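Local structure of sensory transduction histidine kinase, putative (Borrelia burgdorferi, 5BWJ) at residues Y20-K25 against H51-N56; F8-V13 against S34-W39; L69-K74 against F79-E84; Q15-Y20 against L162-N167. The protein probably senses small molecules in the periplasm through this Venus flytrap domain and passes the signal to the kinase modules of a hybrid histidine kinase. All coordinates share one frame; numbering follows the deposited sequence.

Contact 1 of 4, residues Y20-K25 against H51-N56; sequences YYKNNK and HIDNLN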
# COMPACT_ATOMS: atom_id res chain seq x y z
N TYR B 20 7.91 -3.60 6.76
CA TYR B 20 9.27 -4.11 6.84
C TYR B 20 9.63 -4.84 5.56
O TYR B 20 8.84 -5.63 5.03
CB TYR B 20 9.45 -5.03 8.06
CG TYR B 20 8.48 -6.19 8.11
CD1 TYR B 20 8.79 -7.41 7.51
CD2 TYR B 20 7.26 -6.07 8.76
CE1 TYR B 20 7.91 -8.47 7.56
CE2 TYR B 20 6.37 -7.13 8.81
CZ TYR B 20 6.70 -8.32 8.21
OH TYR B 20 5.82 -9.37 8.26
N TYR B 21 10.83 -4.56 5.05
CA TYR B 21 11.29 -5.16 3.80
C TYR B 21 12.80 -5.03 3.67
O TYR B 21 13.41 -4.16 4.29
CB TYR B 21 10.59 -4.50 2.60
CG TYR B 21 10.77 -3.00 2.53
CD1 TYR B 21 9.94 -2.15 3.25
CD2 TYR B 21 11.76 -2.44 1.74
CE1 TYR B 21 10.10 -0.78 3.19
CE2 TYR B 21 11.93 -1.07 1.67
CZ TYR B 21 11.09 -0.24 2.40
OH TYR B 21 11.25 1.12 2.33
N LYS B 22 13.40 -5.89 2.85
CA LYS B 22 14.85 -5.92 2.68
C LYS B 22 15.33 -4.82 1.75
O LYS B 22 14.72 -4.55 0.71
CB LYS B 22 15.30 -7.27 2.14
CG LYS B 22 15.00 -8.46 3.03
CD LYS B 22 15.58 -9.73 2.44
CE LYS B 22 15.13 -10.97 3.20
NZ LYS B 22 15.64 -12.22 2.58
N ASN B 23 16.44 -4.18 2.12
CA ASN B 23 17.13 -3.23 1.26
C ASN B 23 18.36 -3.87 0.62
O ASN B 23 18.58 -5.07 0.76
CB ASN B 23 17.51 -1.97 2.05
CG ASN B 23 18.40 -2.27 3.25
OD1 ASN B 23 19.02 -3.33 3.34
ND2 ASN B 23 18.47 -1.32 4.17
N ASN B 24 19.16 -3.06 -0.07
CA ASN B 24 20.35 -3.57 -0.77
C ASN B 24 21.46 -4.00 0.18
O ASN B 24 22.36 -4.75 -0.21
CB ASN B 24 20.89 -2.51 -1.72
CG ASN B 24 19.98 -2.26 -2.91
OD1 ASN B 24 19.07 -3.04 -3.18
ND2 ASN B 24 20.22 -1.16 -3.62
N LYS B 25 21.41 -3.53 1.42
CA LYS B 25 22.47 -3.79 2.39
C LYS B 25 22.20 -5.05 3.21
O LYS B 25 22.89 -5.30 4.20
CB LYS B 25 22.63 -2.59 3.32
CG LYS B 25 22.79 -1.26 2.58
CD LYS B 25 23.00 -0.10 3.54
CE LYS B 25 21.80 0.10 4.45
NZ LYS B 25 21.90 1.36 5.24
N HIS B 51 13.27 -11.30 12.50
CA HIS B 51 12.80 -11.59 11.15
C HIS B 51 12.95 -13.07 10.82
O HIS B 51 13.96 -13.69 11.15
CB HIS B 51 13.57 -10.75 10.13
CG HIS B 51 13.32 -9.28 10.24
ND1 HIS B 51 14.05 -8.47 11.08
CD2 HIS B 51 12.43 -8.48 9.62
CE1 HIS B 51 13.62 -7.23 10.97
NE2 HIS B 51 12.63 -7.20 10.10
N ILE B 52 11.92 -13.62 10.18
CA ILE B 52 11.99 -14.97 9.64
C ILE B 52 11.37 -14.98 8.24
O ILE B 52 10.30 -14.40 8.02
CB ILE B 52 11.27 -15.99 10.55
CG1 ILE B 52 9.88 -15.49 10.94
CG2 ILE B 52 12.11 -16.27 11.79
CD1 ILE B 52 9.03 -16.54 11.64
N ASP B 53 12.05 -15.62 7.30
CA ASP B 53 11.57 -15.70 5.93
C ASP B 53 10.34 -16.60 5.83
O ASP B 53 9.33 -16.22 5.24
CB ASP B 53 12.67 -16.21 5.00
CG ASP B 53 13.80 -15.22 4.84
OD1 ASP B 53 13.91 -14.30 5.67
OD2 ASP B 53 14.59 -15.37 3.88
N ASN B 54 10.45 -17.78 6.42
CA ASN B 54 9.42 -18.81 6.32
C ASN B 54 8.74 -19.05 7.65
O ASN B 54 9.27 -18.71 8.71
CB ASN B 54 10.03 -20.11 5.80
CG ASN B 54 10.91 -19.90 4.58
OD1 ASN B 54 10.66 -19.01 3.77
ND2 ASN B 54 11.95 -20.72 4.45
N LEU B 55 7.56 -19.66 7.58
CA LEU B 55 6.80 -20.04 8.77
C LEU B 55 6.79 -21.55 8.93
O LEU B 55 5.93 -22.23 8.37
CB LEU B 55 5.38 -19.50 8.69
CG LEU B 55 4.50 -19.72 9.92
CD1 LEU B 55 5.00 -18.89 11.10
CD2 LEU B 55 3.05 -19.39 9.61
N ASN B 56 7.74 -22.08 9.69
CA ASN B 56 7.85 -23.52 9.92
C ASN B 56 7.07 -23.94 11.15
O ASN B 56 7.26 -23.39 12.24
CB ASN B 56 9.32 -23.92 10.06
CG ASN B 56 10.20 -23.30 9.00
OD1 ASN B 56 10.88 -22.31 9.24
ND2 ASN B 56 10.18 -23.89 7.80
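Lys-22 and Asp-53 reach each other with the same first rotation: in both, CG lies anti to the carbonyl carbon and beside the backbone N (chi1 -62° and -69°). From there the lysine chain runs fully extended to NZ and meets the aspartate side chain at about a right angle, so the contact is made by the two charged ends. NZ sits 3.6 Å from Asp-53 OD2 and 4.1 Å from Asp-53 OD1, which makes a long salt bridge biased toward one carboxylate oxygen. NZ also has a second partner, a hydrogen bond to Gln-141 OE1, and that bond probably shares the task of fixing the ammonium group.

The second meeting point is apolar and looser. CD2 of His-51 approaches CD1 of Tyr-20 at 4.3 Å, with the tyrosine carbon lying at the edge of the imidazole, near its plane, while His-51 CD2 comes to the phenol ring obliquely, neither over its face nor at its edge. The backbones stay well apart, the nearest CA atoms being those of Tyr-20 and His-51 at 9.3 Å, and the summed buried surface is a modest 120 Å². The evidence therefore points to side-chain bridging and not to strand pairing.

In this Venus flytrap sensor domain, the contact joins the small antiparallel hairpin of strands 21-22 and 28-29 to the end of strand 45-52. Tyr-28 of that hairpin stacks on His-51, strand 6-13 runs parallel to strand 45-52 as its partner in the sheet, and helix 140-148 supplies Gln-141.

Contact 2 of 4, residues F8-V13 against S34-W39; sequences FKFKLV and SILDKW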
# COMPACT_ATOMS: atom_id res chain seq x y z
N PHE B 8 8.20 -8.73 25.25
CA PHE B 8 7.46 -9.49 24.25
C PHE B 8 8.23 -9.61 22.95
O PHE B 8 8.90 -8.68 22.51
CB PHE B 8 6.09 -8.85 23.99
CG PHE B 8 5.19 -8.83 25.20
CD1 PHE B 8 4.59 -9.99 25.65
CD2 PHE B 8 4.95 -7.65 25.88
CE1 PHE B 8 3.77 -9.98 26.76
CE2 PHE B 8 4.12 -7.63 26.99
CZ PHE B 8 3.53 -8.80 27.43
N LYS B 9 8.12 -10.78 22.32
CA LYS B 9 8.82 -11.06 21.07
C LYS B 9 7.88 -10.92 19.88
O LYS B 9 6.80 -11.53 19.85
CB LYS B 9 9.42 -12.47 21.12
CG LYS B 9 10.30 -12.82 19.93
CD LYS B 9 11.00 -14.15 20.16
CE LYS B 9 11.99 -14.47 19.05
NZ LYS B 9 12.72 -15.74 19.32
N PHE B 10 8.28 -10.11 18.91
CA PHE B 10 7.55 -9.97 17.66
C PHE B 10 8.32 -10.64 16.53
O PHE B 10 9.49 -10.35 16.30
CB PHE B 10 7.33 -8.49 17.33
CG PHE B 10 6.26 -7.84 18.17
CD1 PHE B 10 4.97 -7.71 17.69
CD2 PHE B 10 6.54 -7.36 19.44
CE1 PHE B 10 3.98 -7.11 18.46
CE2 PHE B 10 5.56 -6.77 20.21
CZ PHE B 10 4.28 -6.64 19.72
N LYS B 11 7.65 -11.56 15.83
CA LYS B 11 8.24 -12.23 14.68
C LYS B 11 7.70 -11.66 13.38
O LYS B 11 6.51 -11.81 13.08
CB LYS B 11 7.99 -13.74 14.74
CG LYS B 11 8.93 -14.48 15.69
CD LYS B 11 8.83 -15.98 15.49
CE LYS B 11 9.78 -16.73 16.41
NZ LYS B 11 11.20 -16.39 16.16
N LEU B 12 8.57 -11.00 12.63
CA LEU B 12 8.19 -10.42 11.34
C LEU B 12 8.42 -11.44 10.23
O LEU B 12 9.56 -11.78 9.91
CB LEU B 12 8.99 -9.14 11.08
CG LEU B 12 8.93 -8.10 12.20
CD1 LEU B 12 9.73 -6.85 11.83
CD2 LEU B 12 7.50 -7.73 12.53
N VAL B 13 7.33 -11.93 9.65
CA VAL B 13 7.40 -13.00 8.67
C VAL B 13 7.54 -12.46 7.25
O VAL B 13 6.80 -11.58 6.84
CB VAL B 13 6.14 -13.90 8.74
CG1 VAL B 13 6.28 -15.10 7.81
CG2 VAL B 13 5.91 -14.37 10.17
N SER B 34 9.12 1.69 14.39
CA SER B 34 8.63 2.91 15.02
C SER B 34 7.29 2.67 15.71
O SER B 34 7.06 3.14 16.82
CB SER B 34 8.50 4.03 13.99
OG SER B 34 7.91 5.18 14.55
N ILE B 35 6.41 1.94 15.04
CA ILE B 35 5.09 1.63 15.58
C ILE B 35 5.20 0.76 16.84
O ILE B 35 4.50 1.00 17.82
CB ILE B 35 4.21 0.89 14.55
CG1 ILE B 35 4.03 1.75 13.30
CG2 ILE B 35 2.84 0.56 15.15
CD1 ILE B 35 3.38 1.01 12.14
N LEU B 36 6.06 -0.25 16.79
CA LEU B 36 6.21 -1.18 17.90
C LEU B 36 6.78 -0.50 19.14
O LEU B 36 6.40 -0.82 20.26
CB LEU B 36 7.09 -2.36 17.49
CG LEU B 36 6.47 -3.35 16.50
CD1 LEU B 36 7.51 -4.35 16.01
CD2 LEU B 36 5.29 -4.08 17.11
N ASP B 37 7.71 0.44 18.94
CA ASP B 37 8.26 1.21 20.05
C ASP B 37 7.17 2.06 20.71
O ASP B 37 7.17 2.23 21.93
CB ASP B 37 9.40 2.10 19.57
CG ASP B 37 10.67 1.32 19.27
OD1 ASP B 37 10.89 0.26 19.89
OD2 ASP B 37 11.46 1.77 18.41
N LYS B 38 6.26 2.58 19.91
CA LYS B 38 5.14 3.36 20.44
C LYS B 38 4.20 2.47 21.23
O LYS B 38 3.81 2.80 22.36
CB LYS B 38 4.38 4.06 19.31
CG LYS B 38 5.07 5.29 18.75
CD LYS B 38 4.13 6.09 17.87
CE LYS B 38 4.70 7.45 17.54
NZ LYS B 38 3.67 8.33 16.93
N TRP B 39 3.83 1.33 20.65
CA TRP B 39 2.97 0.37 21.32
C TRP B 39 3.58 -0.09 22.63
O TRP B 39 2.88 -0.30 23.62
CB TRP B 39 2.71 -0.84 20.41
CG TRP B 39 1.93 -1.94 21.08
CD1 TRP B 39 0.58 -2.12 21.05
CD2 TRP B 39 2.46 -3.02 21.86
NE1 TRP B 39 0.23 -3.24 21.77
CE2 TRP B 39 1.37 -3.81 22.28
CE3 TRP B 39 3.75 -3.38 22.26
CZ2 TRP B 39 1.53 -4.94 23.07
CZ3 TRP B 39 3.91 -4.51 23.04
CH2 TRP B 39 2.81 -5.28 23.44
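Phe-10 meets Leu-36 and Trp-39 where helix 32-42 packs on strand 6-13, the first strand and the helix of a beta-alpha-beta crossover that returns to the same sheet as strand 45-52, parallel to and paired with strand 6-13. The short segments 8-13 and 34-39 run nearly antiparallel, at 159°, with their axes 11.8 Å apart. That spacing is filled by side chains whose CB atoms point across from both sides.

The first kind of interaction is CH-pi. Leu-36 CD2 stands 3.6 Å from the centroid of the Phe-10 ring and close to the ring normal, so a single methyl lies over one face; the two side chains slide past each other in opposite directions.

The second is aromatic. Phe-10 turns its edge to the face of the six-membered ring of Trp-39 in a T-shaped pair, centroids 5.5 Å apart and planes at 81°. Trp-39 can present that face because its CG lies anti to the backbone N (chi1 175°), whereas Leu-36, one helical turn earlier, has CG beside its N. The indole N-H is used elsewhere, in a hydrogen bond from NE1 to the backbone O of Asn-203.

The third is simple apolar contact. Phe-8, two residues before Phe-10 and on the same side of the strand, crosses Trp-39 at about a right angle. All four residues are buried, so this is core packing of helix against sheet, away from the metal site of the domain. At the far rim of the indole, Trp-39 CH2 lies 4.0 Å from Phe-8 CD2.

Contact 3 of 4, residues L69-K74 against F79-E84; sequences LTYNVK and FYFKSE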
# COMPACT_ATOMS: atom_id res chain seq x y z
N LEU B 69 1.35 -12.45 8.46
CA LEU B 69 0.53 -13.62 8.15
C LEU B 69 -0.86 -13.19 7.70
O LEU B 69 -1.40 -12.20 8.19
CB LEU B 69 0.41 -14.54 9.37
CG LEU B 69 1.71 -15.10 9.95
CD1 LEU B 69 1.40 -16.03 11.11
CD2 LEU B 69 2.53 -15.82 8.89
N THR B 70 -1.42 -13.94 6.76
CA THR B 70 -2.79 -13.74 6.32
C THR B 70 -3.61 -14.96 6.69
O THR B 70 -3.05 -16.04 6.92
CB THR B 70 -2.87 -13.49 4.80
OG1 THR B 70 -2.18 -14.53 4.11
CG2 THR B 70 -2.25 -12.14 4.45
N TYR B 71 -4.93 -14.81 6.77
CA TYR B 71 -5.79 -15.93 7.11
C TYR B 71 -5.61 -17.07 6.11
O TYR B 71 -5.63 -16.85 4.90
CB TYR B 71 -7.26 -15.52 7.17
CG TYR B 71 -8.17 -16.66 7.58
CD1 TYR B 71 -8.43 -16.92 8.91
CD2 TYR B 71 -8.74 -17.49 6.62
CE1 TYR B 71 -9.25 -17.96 9.30
CE2 TYR B 71 -9.57 -18.53 6.99
CZ TYR B 71 -9.81 -18.77 8.33
OH TYR B 71 -10.63 -19.81 8.71
N ASN B 72 -5.44 -18.27 6.63
CA ASN B 72 -5.24 -19.45 5.80
C ASN B 72 -5.81 -20.67 6.49
O ASN B 72 -5.71 -20.81 7.71
CB ASN B 72 -3.75 -19.65 5.51
CG ASN B 72 -3.46 -20.97 4.83
OD1 ASN B 72 -2.96 -21.90 5.46
ND2 ASN B 72 -3.77 -21.06 3.54
N VAL B 73 -6.43 -21.56 5.71
CA VAL B 73 -7.07 -22.75 6.26
C VAL B 73 -6.10 -23.58 7.10
O VAL B 73 -6.50 -24.21 8.08
CB VAL B 73 -7.66 -23.63 5.15
CG1 VAL B 73 -8.80 -22.91 4.44
CG2 VAL B 73 -6.58 -24.04 4.15
N LYS B 74 -4.82 -23.58 6.71
CA LYS B 74 -3.81 -24.36 7.42
C LYS B 74 -3.31 -23.64 8.67
O LYS B 74 -3.08 -24.27 9.70
CB LYS B 74 -2.64 -24.67 6.49
N PHE B 79 -3.04 -20.53 14.64
CA PHE B 79 -3.02 -19.12 15.02
C PHE B 79 -4.42 -18.55 15.26
O PHE B 79 -5.40 -19.02 14.68
CB PHE B 79 -2.33 -18.29 13.94
CG PHE B 79 -0.86 -18.57 13.81
CD1 PHE B 79 0.05 -17.95 14.65
CD2 PHE B 79 -0.40 -19.43 12.83
CE1 PHE B 79 1.40 -18.20 14.53
CE2 PHE B 79 0.95 -19.69 12.71
CZ PHE B 79 1.85 -19.07 13.56
N TYR B 80 -4.48 -17.54 16.12
CA TYR B 80 -5.67 -16.72 16.28
C TYR B 80 -5.39 -15.35 15.68
O TYR B 80 -4.52 -14.63 16.17
CB TYR B 80 -6.07 -16.60 17.75
N PHE B 81 -6.10 -15.02 14.61
CA PHE B 81 -5.89 -13.75 13.92
C PHE B 81 -6.67 -12.63 14.60
O PHE B 81 -7.88 -12.73 14.79
CB PHE B 81 -6.29 -13.87 12.45
CG PHE B 81 -5.40 -14.79 11.66
CD1 PHE B 81 -5.63 -16.15 11.63
CD2 PHE B 81 -4.32 -14.28 10.96
CE1 PHE B 81 -4.80 -16.99 10.91
CE2 PHE B 81 -3.49 -15.11 10.24
CZ PHE B 81 -3.73 -16.47 10.21
N LYS B 82 -5.96 -11.56 14.95
CA LYS B 82 -6.50 -10.49 15.79
C LYS B 82 -6.73 -9.21 14.97
O LYS B 82 -7.33 -9.25 13.89
CB LYS B 82 -5.56 -10.23 16.97
CG LYS B 82 -5.21 -11.47 17.79
CD LYS B 82 -6.21 -11.71 18.91
CE LYS B 82 -5.99 -10.75 20.07
NZ LYS B 82 -6.83 -11.09 21.25
N SER B 83 -6.25 -8.08 15.49
CA SER B 83 -6.51 -6.78 14.88
C SER B 83 -5.90 -6.66 13.49
O SER B 83 -4.90 -7.30 13.17
CB SER B 83 -5.98 -5.67 15.77
OG SER B 83 -6.20 -4.39 15.19
N GLU B 84 -6.52 -5.82 12.66
CA GLU B 84 -6.06 -5.55 11.31
C GLU B 84 -4.94 -4.52 11.32
O GLU B 84 -5.06 -3.47 11.96
CB GLU B 84 -7.22 -5.08 10.44
CG GLU B 84 -6.85 -4.74 9.00
CD GLU B 84 -8.06 -4.33 8.18
OE1 GLU B 84 -9.08 -5.04 8.24
OE2 GLU B 84 -7.98 -3.30 7.48
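Backbones of Tyr-71 and Phe-81 come no nearer than 7.2 Å between CA atoms, the closest such approach of the two segments, so the link from the loop 69-74 to strand 79-94 is made by strand side chains reaching to the loop, its main chain included. In the mixed sheet of this Venus flytrap domain, strand 184-192 pairs antiparallel with both strand 65-69 and strand 79-94; the chain leaves the first of these and enters the second through this contact.

Phe-81 is the centre. Its ring reaches across to the loop and lies against main chain as much as side chain: Tyr-71 CA stands over one face, 4.0 Å from the ring centroid and 21° off the normal. Thr-70 O approaches obliquely, 3.4 Å from Phe-81 CZ. The Tyr-71 side chain, with CG anti to its N (chi1 -178°), crosses the Phe-81 side chain at about a right angle, its ring plane at 55° to that of Phe-81, which fits neither a stack nor a T-shape. Leu-69 adds its CB, 4.0 Å from Phe-81 CE2.

Beyond these contacts the loop bends in an Asx turn, in which Asn-72 OD1 accepts the N-H of Lys-74. At the other end Leu-69 turns to a second ring: its CD1 sits almost exactly above the middle of Phe-79, 3.9 Å from the centroid, with Phe-79 CZ the nearest ring atom.

Contact 4 of 4, residues Q15-Y20 against L162-N167; sequences QFFPFY and LHYIAN. With NO3 (nitrate ion), chain F.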
# COMPACT_ATOMS: atom_id res chain seq x y z
N GLN B 15 8.22 -10.54 4.04
CA GLN B 15 8.34 -9.10 3.83
C GLN B 15 6.95 -8.50 3.64
O GLN B 15 6.03 -9.17 3.17
CB GLN B 15 9.23 -8.79 2.62
CG GLN B 15 10.63 -9.37 2.73
CD GLN B 15 11.52 -8.93 1.58
OE1 GLN B 15 11.76 -7.74 1.38
NE2 GLN B 15 12.02 -9.90 0.82
N PHE B 16 6.82 -7.23 3.99
CA PHE B 16 5.52 -6.56 4.04
C PHE B 16 5.71 -5.06 3.84
O PHE B 16 5.74 -4.30 4.81
CB PHE B 16 4.83 -6.86 5.38
CG PHE B 16 3.42 -6.36 5.49
CD1 PHE B 16 2.73 -6.48 6.69
CD2 PHE B 16 2.77 -5.78 4.41
CE1 PHE B 16 1.43 -6.03 6.81
CE2 PHE B 16 1.47 -5.32 4.53
CZ PHE B 16 0.80 -5.45 5.73
N PHE B 17 5.84 -4.64 2.59
CA PHE B 17 6.07 -3.24 2.27
C PHE B 17 4.84 -2.41 2.66
O PHE B 17 3.72 -2.82 2.38
CB PHE B 17 6.37 -3.06 0.78
CG PHE B 17 6.75 -1.65 0.40
CD1 PHE B 17 8.09 -1.30 0.28
CD2 PHE B 17 5.79 -0.69 0.16
CE1 PHE B 17 8.45 -0.01 -0.07
CE2 PHE B 17 6.14 0.60 -0.19
CZ PHE B 17 7.48 0.94 -0.30
N PRO B 18 5.04 -1.25 3.30
CA PRO B 18 6.28 -0.59 3.74
C PRO B 18 6.61 -0.83 5.22
O PRO B 18 7.46 -0.14 5.77
CB PRO B 18 5.98 0.88 3.50
CG PRO B 18 4.52 0.99 3.85
CD PRO B 18 3.89 -0.34 3.44
N PHE B 19 5.93 -1.79 5.85
CA PHE B 19 6.12 -2.04 7.27
C PHE B 19 7.50 -2.63 7.57
O PHE B 19 8.17 -2.21 8.51
CB PHE B 19 5.02 -2.96 7.79
CG PHE B 19 3.66 -2.32 7.79
CD1 PHE B 19 3.20 -1.63 8.89
CD2 PHE B 19 2.85 -2.40 6.66
CE1 PHE B 19 1.96 -1.03 8.89
CE2 PHE B 19 1.61 -1.80 6.65
CZ PHE B 19 1.16 -1.12 7.76
N TYR B 20 7.91 -3.60 6.76
CA TYR B 20 9.27 -4.11 6.84
C TYR B 20 9.63 -4.84 5.56
O TYR B 20 8.84 -5.63 5.03
CB TYR B 20 9.45 -5.03 8.06
CG TYR B 20 8.48 -6.19 8.11
CD1 TYR B 20 8.79 -7.41 7.51
CD2 TYR B 20 7.26 -6.07 8.76
CE1 TYR B 20 7.91 -8.47 7.56
CE2 TYR B 20 6.37 -7.13 8.81
CZ TYR B 20 6.70 -8.32 8.21
OH TYR B 20 5.82 -9.37 8.26
N LEU B 162 5.47 -7.94 -3.59
CA LEU B 162 6.01 -8.74 -4.68
C LEU B 162 6.56 -7.83 -5.77
O LEU B 162 7.59 -8.11 -6.38
CB LEU B 162 4.95 -9.68 -5.26
CG LEU B 162 4.39 -10.73 -4.30
CD1 LEU B 162 3.43 -11.64 -5.04
CD2 LEU B 162 5.51 -11.55 -3.65
N HIS B 163 5.85 -6.73 -6.00
CA HIS B 163 6.26 -5.76 -7.00
C HIS B 163 7.54 -5.04 -6.59
O HIS B 163 8.42 -4.82 -7.42
CB HIS B 163 5.14 -4.74 -7.23
CG HIS B 163 5.42 -3.80 -8.36
ND1 HIS B 163 5.03 -4.07 -9.65
CD2 HIS B 163 6.07 -2.61 -8.39
CE1 HIS B 163 5.42 -3.07 -10.43
NE2 HIS B 163 6.05 -2.18 -9.69
N TYR B 164 7.64 -4.69 -5.32
CA TYR B 164 8.82 -4.02 -4.80
C TYR B 164 10.07 -4.88 -5.00
O TYR B 164 11.08 -4.41 -5.52
CB TYR B 164 8.67 -3.68 -3.32
CG TYR B 164 9.99 -3.39 -2.65
CD1 TYR B 164 10.61 -2.15 -2.79
CD2 TYR B 164 10.64 -4.36 -1.89
CE1 TYR B 164 11.83 -1.89 -2.20
CE2 TYR B 164 11.86 -4.10 -1.29
CZ TYR B 164 12.45 -2.86 -1.44
OH TYR B 164 13.66 -2.60 -0.85
N ILE B 165 9.99 -6.13 -4.57
CA ILE B 165 11.14 -7.04 -4.62
C ILE B 165 11.62 -7.22 -6.05
O ILE B 165 12.81 -7.06 -6.33
CB ILE B 165 10.80 -8.41 -4.00
CG1 ILE B 165 10.46 -8.26 -2.52
CG2 ILE B 165 11.98 -9.37 -4.15
CD1 ILE B 165 9.83 -9.49 -1.91
N ALA B 166 10.70 -7.54 -6.95
CA ALA B 166 11.03 -7.72 -8.36
C ALA B 166 11.67 -6.46 -8.94
O ALA B 166 12.66 -6.54 -9.67
CB ALA B 166 9.79 -8.09 -9.15
N ASN B 167 11.10 -5.31 -8.61
CA ASN B 167 11.50 -4.05 -9.22
C ASN B 167 12.84 -3.53 -8.70
O ASN B 167 13.57 -2.85 -9.42
CB ASN B 167 10.42 -3.00 -9.00
CG ASN B 167 10.59 -1.78 -9.89
OD1 ASN B 167 10.96 -1.90 -11.06
ND2 ASN B 167 10.31 -0.61 -9.34
N NO3 F . 9.01 -0.17 -6.12
O1 NO3 F . 10.08 0.43 -6.41
O2 NO3 F . 8.42 0.08 -5.03
O3 NO3 F . 8.53 -1.03 -6.91
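Tyr-164 is the helix side chain that meets Phe-17, and it can be followed outward. Its CG lies anti to the backbone N (chi1 162°), sending the ring off helix 161-169 toward the loop. CB has nitrate O2 at 4.1 Å. At CG the phenylalanine begins: Phe-17 CD1 stands over one face of the ring, off its centre, and comes equally near at Tyr-164 CD1, 4.1 Å. The edge of the Tyr-164 ring faces the nitrate, with O2 in the ring plane 3.8 Å from Tyr-164 CD1. The two rings are 30° from parallel, their centroids 5.4 Å apart, so they slide past with little overlap. At the tip, OH donates to the backbone O of Lys-22.

Beside this pair, Gln-15 lays its amide against Ile-165: Gln-15 NE2 is 3.5 Å from Ile-165 CD1, while OE1 accepts from Lys-22 N.

Asn-167 ND2 hydrogen-bonds to two nitrate oxygens, O3 at 3.0 Å and O1. Asn-168 of the same chain and Lys-160 of the second subunit also hydrogen-bond to the ion. Although the nitrate probably came from the crystallisation liquor, the amide and ammonium donors around it are consistent with a spot at the subunit interface that suits a small anion.

In the fold
From the N terminus, strand 6-13 opens contact 2, which closes on helix 32-42. Before it does so, the loop 15-20 starts contact 4 and the strand 21-22 region starts contact 1, with Tyr-20 shared by both. Contact 1 closes at the end of strand 45-52, crossing contact 2. Contact 3, a short loop closure into strand 79-94, follows contacts 1 and 2 in series. Contact 4 closes last, on helix 161-169; it encloses contacts 1 and 3 and crosses contact 2. Contacts 1, 2 and 3 all reach the large mixed sheet, while contact 4 ties the N-terminal part of the chain to a distant helix beside the second subunit.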